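Local coordinates for Nitrate/nitrite binding protein NrtA (Synechocystis sp., PDB 2G29) that binds nitrate in the periplasm as the solute-binding protein of the NrtABCD ABC transporter, which takes up nitrate and probably also nitrite, at residues K257-E265 and L366-L374. Numbering follows the deposited sequence.
Sequences KALLMAVME and LWREAAQAL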
loop_
_atom_site.group_PDB
_atom_site.type_symbol
_atom_site.label_atom_id
_atom_site.label_comp_id
_atom_site.label_asym_id
_atom_site.label_seq_id
_atom_site.Cartn_x
_atom_site.Cartn_y
_atom_site.Cartn_z
ATOM N N LYS A 257 15.825 -5.340 -14.429
ATOM C CA LYS A 257 16.636 -4.207 -13.995
ATOM C C LYS A 257 16.165 -2.945 -14.728
ATOM O O LYS A 257 16.064 -1.852 -14.146
ATOM C CB LYS A 257 18.127 -4.474 -14.268
ATOM C CG LYS A 257 19.029 -3.344 -13.770
ATOM C CD LYS A 257 20.509 -3.636 -14.086
ATOM C CE LYS A 257 21.441 -2.718 -13.317
ATOM N NZ LYS A 257 22.884 -3.040 -13.649
ATOM N N ALA A 258 15.832 -3.111 -16.010
ATOM C CA ALA A 258 15.352 -2.003 -16.810
ATOM C C ALA A 258 14.018 -1.464 -16.277
ATOM O O ALA A 258 13.839 -0.244 -16.157
ATOM C CB ALA A 258 15.236 -2.434 -18.278
ATOM N N LEU A 259 13.094 -2.360 -15.924
ATOM C CA LEU A 259 11.804 -1.923 -15.360
ATOM C C LEU A 259 12.032 -1.183 -14.039
ATOM O O LEU A 259 11.387 -0.157 -13.777
ATOM C CB LEU A 259 10.878 -3.111 -15.075
ATOM C CG LEU A 259 10.224 -3.844 -16.225
ATOM C CD1 LEU A 259 9.371 -4.958 -15.604
ATOM C CD2 LEU A 259 9.355 -2.883 -17.055
ATOM N N LEU A 260 12.916 -1.719 -13.182
ATOM C CA LEU A 260 13.189 -1.118 -11.892
ATOM C C LEU A 260 13.751 0.279 -12.039
ATOM O O LEU A 260 13.341 1.173 -11.350
ATOM C CB LEU A 260 14.144 -1.993 -11.073
ATOM C CG LEU A 260 13.775 -2.405 -9.651
ATOM C CD1 LEU A 260 15.042 -2.888 -8.964
ATOM C CD2 LEU A 260 13.065 -1.293 -8.855
ATOM N N MET A 261 14.707 0.460 -12.953
ATOM C CA MET A 261 15.271 1.793 -13.136
ATOM C C MET A 261 14.192 2.746 -13.663
ATOM O O MET A 261 14.145 3.898 -13.235
ATOM C CB MET A 261 16.459 1.743 -14.102
ATOM C CG MET A 261 17.636 0.955 -13.508
ATOM S SD MET A 261 19.172 1.034 -14.519
ATOM C CE MET A 261 18.661 0.189 -15.817
ATOM N N ALA A 262 13.335 2.280 -14.564
ATOM C CA ALA A 262 12.262 3.131 -15.075
ATOM C C ALA A 262 11.327 3.530 -13.940
ATOM O O ALA A 262 10.929 4.695 -13.838
ATOM C CB ALA A 262 11.485 2.411 -16.146
ATOM N N VAL A 263 10.999 2.572 -13.068
ATOM C CA VAL A 263 10.116 2.891 -11.936
ATOM C C VAL A 263 10.779 3.879 -10.951
ATOM O O VAL A 263 10.135 4.774 -10.424
ATOM C CB VAL A 263 9.691 1.586 -11.205
ATOM C CG1 VAL A 263 9.011 1.899 -9.856
ATOM C CG2 VAL A 263 8.686 0.811 -12.091
ATOM N N MET A 264 12.073 3.726 -10.694
ATOM C CA MET A 264 12.777 4.639 -9.811
ATOM C C MET A 264 12.777 6.072 -10.364
ATOM O O MET A 264 12.586 7.042 -9.618
ATOM C CB MET A 264 14.224 4.204 -9.666
ATOM C CG MET A 264 14.407 3.010 -8.816
ATOM S SD MET A 264 16.164 2.569 -8.742
ATOM C CE MET A 264 16.003 1.260 -7.715
ATOM N N GLU A 265 13.032 6.210 -11.664
ATOM C CA GLU A 265 13.021 7.559 -12.230
ATOM C C GLU A 265 11.603 8.116 -12.164
ATOM O O GLU A 265 11.427 9.281 -11.884
ATOM C CB GLU A 265 13.508 7.555 -13.673
ATOM C CG GLU A 265 15.014 7.321 -13.808
ATOM C CD GLU A 265 15.612 8.241 -14.850
ATOM O OE1 GLU A 265 15.219 8.133 -16.025
ATOM O OE2 GLU A 265 16.462 9.080 -14.488
ATOM N N LEU A 366 18.578 -6.080 -5.662
ATOM C CA LEU A 366 18.293 -5.597 -7.021
ATOM C C LEU A 366 18.041 -4.080 -6.979
ATOM O O LEU A 366 18.422 -3.353 -7.909
ATOM C CB LEU A 366 17.076 -6.341 -7.610
ATOM C CG LEU A 366 17.300 -7.834 -7.819
ATOM C CD1 LEU A 366 16.122 -8.472 -8.512
ATOM C CD2 LEU A 366 18.548 -8.002 -8.728
ATOM N N TRP A 367 17.414 -3.582 -5.905
ATOM C CA TRP A 367 17.167 -2.161 -5.800
ATOM C C TRP A 367 18.490 -1.415 -5.728
ATOM O O TRP A 367 18.683 -0.423 -6.450
ATOM C CB TRP A 367 16.268 -1.861 -4.574
ATOM C CG TRP A 367 15.782 -0.420 -4.492
ATOM C CD1 TRP A 367 14.544 0.039 -4.853
ATOM C CD2 TRP A 367 16.512 0.731 -4.013
ATOM N NE1 TRP A 367 14.452 1.391 -4.642
ATOM C CE2 TRP A 367 15.636 1.841 -4.115
ATOM C CE3 TRP A 367 17.809 0.929 -3.504
ATOM C CZ2 TRP A 367 16.012 3.143 -3.728
ATOM C CZ3 TRP A 367 18.191 2.220 -3.118
ATOM C CH2 TRP A 367 17.288 3.312 -3.231
ATOM N N ARG A 368 19.410 -1.873 -4.876
ATOM C CA ARG A 368 20.718 -1.205 -4.783
ATOM C C ARG A 368 21.477 -1.263 -6.101
ATOM O O ARG A 368 22.154 -0.282 -6.453
ATOM C CB ARG A 368 21.563 -1.817 -3.658
ATOM C CG ARG A 368 21.122 -1.378 -2.261
ATOM C CD ARG A 368 22.084 -1.941 -1.186
ATOM N NE ARG A 368 21.862 -3.359 -0.927
ATOM C CZ ARG A 368 22.767 -4.312 -1.101
ATOM N NH1 ARG A 368 23.997 -4.012 -1.543
ATOM N NH2 ARG A 368 22.446 -5.580 -0.868
ATOM N N GLU A 369 21.386 -2.373 -6.834
ATOM C CA GLU A 369 22.100 -2.447 -8.116
ATOM C C GLU A 369 21.534 -1.438 -9.095
ATOM O O GLU A 369 22.287 -0.756 -9.806
ATOM C CB GLU A 369 22.030 -3.862 -8.680
ATOM C CG GLU A 369 22.965 -4.794 -7.890
ATOM C CD GLU A 369 22.620 -6.259 -7.997
ATOM O OE1 GLU A 369 21.919 -6.649 -8.959
ATOM O OE2 GLU A 369 23.068 -7.032 -7.108
ATOM N N ALA A 370 20.213 -1.287 -9.118
ATOM C CA ALA A 370 19.608 -0.322 -10.022
ATOM C C ALA A 370 19.915 1.106 -9.609
ATOM O O ALA A 370 20.165 1.958 -10.465
ATOM C CB ALA A 370 18.087 -0.556 -10.062
ATOM N N ALA A 371 19.877 1.406 -8.317
ATOM C CA ALA A 371 20.155 2.776 -7.876
ATOM C C ALA A 371 21.615 3.150 -8.164
ATOM O O ALA A 371 21.924 4.317 -8.470
ATOM C CB ALA A 371 19.849 2.939 -6.385
ATOM N N GLN A 372 22.504 2.164 -8.064
ATOM C CA GLN A 372 23.925 2.402 -8.336
ATOM C C GLN A 372 24.104 2.710 -9.818
ATOM O O GLN A 372 24.848 3.633 -10.192
ATOM C CB GLN A 372 24.759 1.171 -7.974
ATOM C CG GLN A 372 24.900 0.951 -6.491
ATOM C CD GLN A 372 25.198 -0.504 -6.129
ATOM O OE1 GLN A 372 26.246 -1.035 -6.449
ATOM N NE2 GLN A 372 24.246 -1.152 -5.473
ATOM N N ALA A 373 23.445 1.933 -10.666
ATOM C CA ALA A 373 23.524 2.144 -12.110
ATOM C C ALA A 373 23.078 3.583 -12.421
ATOM O O ALA A 373 23.688 4.268 -13.234
ATOM C CB ALA A 373 22.655 1.150 -12.824
ATOM N N LEU A 374 22.008 4.033 -11.776
ATOM C CA LEU A 374 21.520 5.407 -11.941
ATOM C C LEU A 374 22.376 6.233 -10.978
ATOM O O LEU A 374 23.422 5.767 -10.548
ATOM C CB LEU A 374 20.054 5.477 -11.512
ATOM C CG LEU A 374 19.110 4.589 -12.328
ATOM C CD1 LEU A 374 17.816 4.419 -11.563
ATOM C CD2 LEU A 374 18.846 5.205 -13.702
HETATM O O HOH W 1 24.491 -1.643 -11.093
#
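Met264 lays its terminal methyl over one face of the Trp367 indole: CE sits 3.4 Å from the centroid of the five-membered ring, 9° off the ring normal, a CH-pi contact. SD follows above the same ring at a greater distance, completing a Met-aromatic interaction. The methionine reaches this far because its chain is fully extended beyond CG. Its CE also meets Ala370 CB at 3.6 Å, and Met264 SD lies 3.8 Å from Leu374 CD1. Trp367 swings its ring into place with CG on the far side from its backbone N (chi1 -171°), while NE1 donates a hydrogen bond to Ser328 OG and Tyr329 packs edge-to-face with the indole. A leucine in place of Trp367 would probably leave the Met264 methyl without its aromatic floor and Ser328 without its indole partner.

Ala370 marks the point where the backbones come nearest, its CA 5.7 Å from that of Met261. Its small CB fits among Leu260, Met261 and Met264, with Met261 CG 3.8 Å away. Met261 SD lies against Ala373 CB, and Leu374 CD1, just past the helix end, rests against Met261 CB. At the exposed margin CE of the extended Lys257 chain touches Ala373 CB, and a water donates to Glu369 O while receiving only a weak bond from Lys257 NZ.

This is structural packing through apolar side chains, away from the nitrate site, that joins helix 364-373 to helix 253-271, the segment axes crossing at -67° and 9.4 Å apart. Strand 115-120, outermost in one of the two mixed sheets of this periplasmic solute-binding protein, borders the junction through Leu118 and Ala119, which touch Leu260, Leu366 and Trp367, while helix 253-271 also packs on helix 56-59 and strand 240-245.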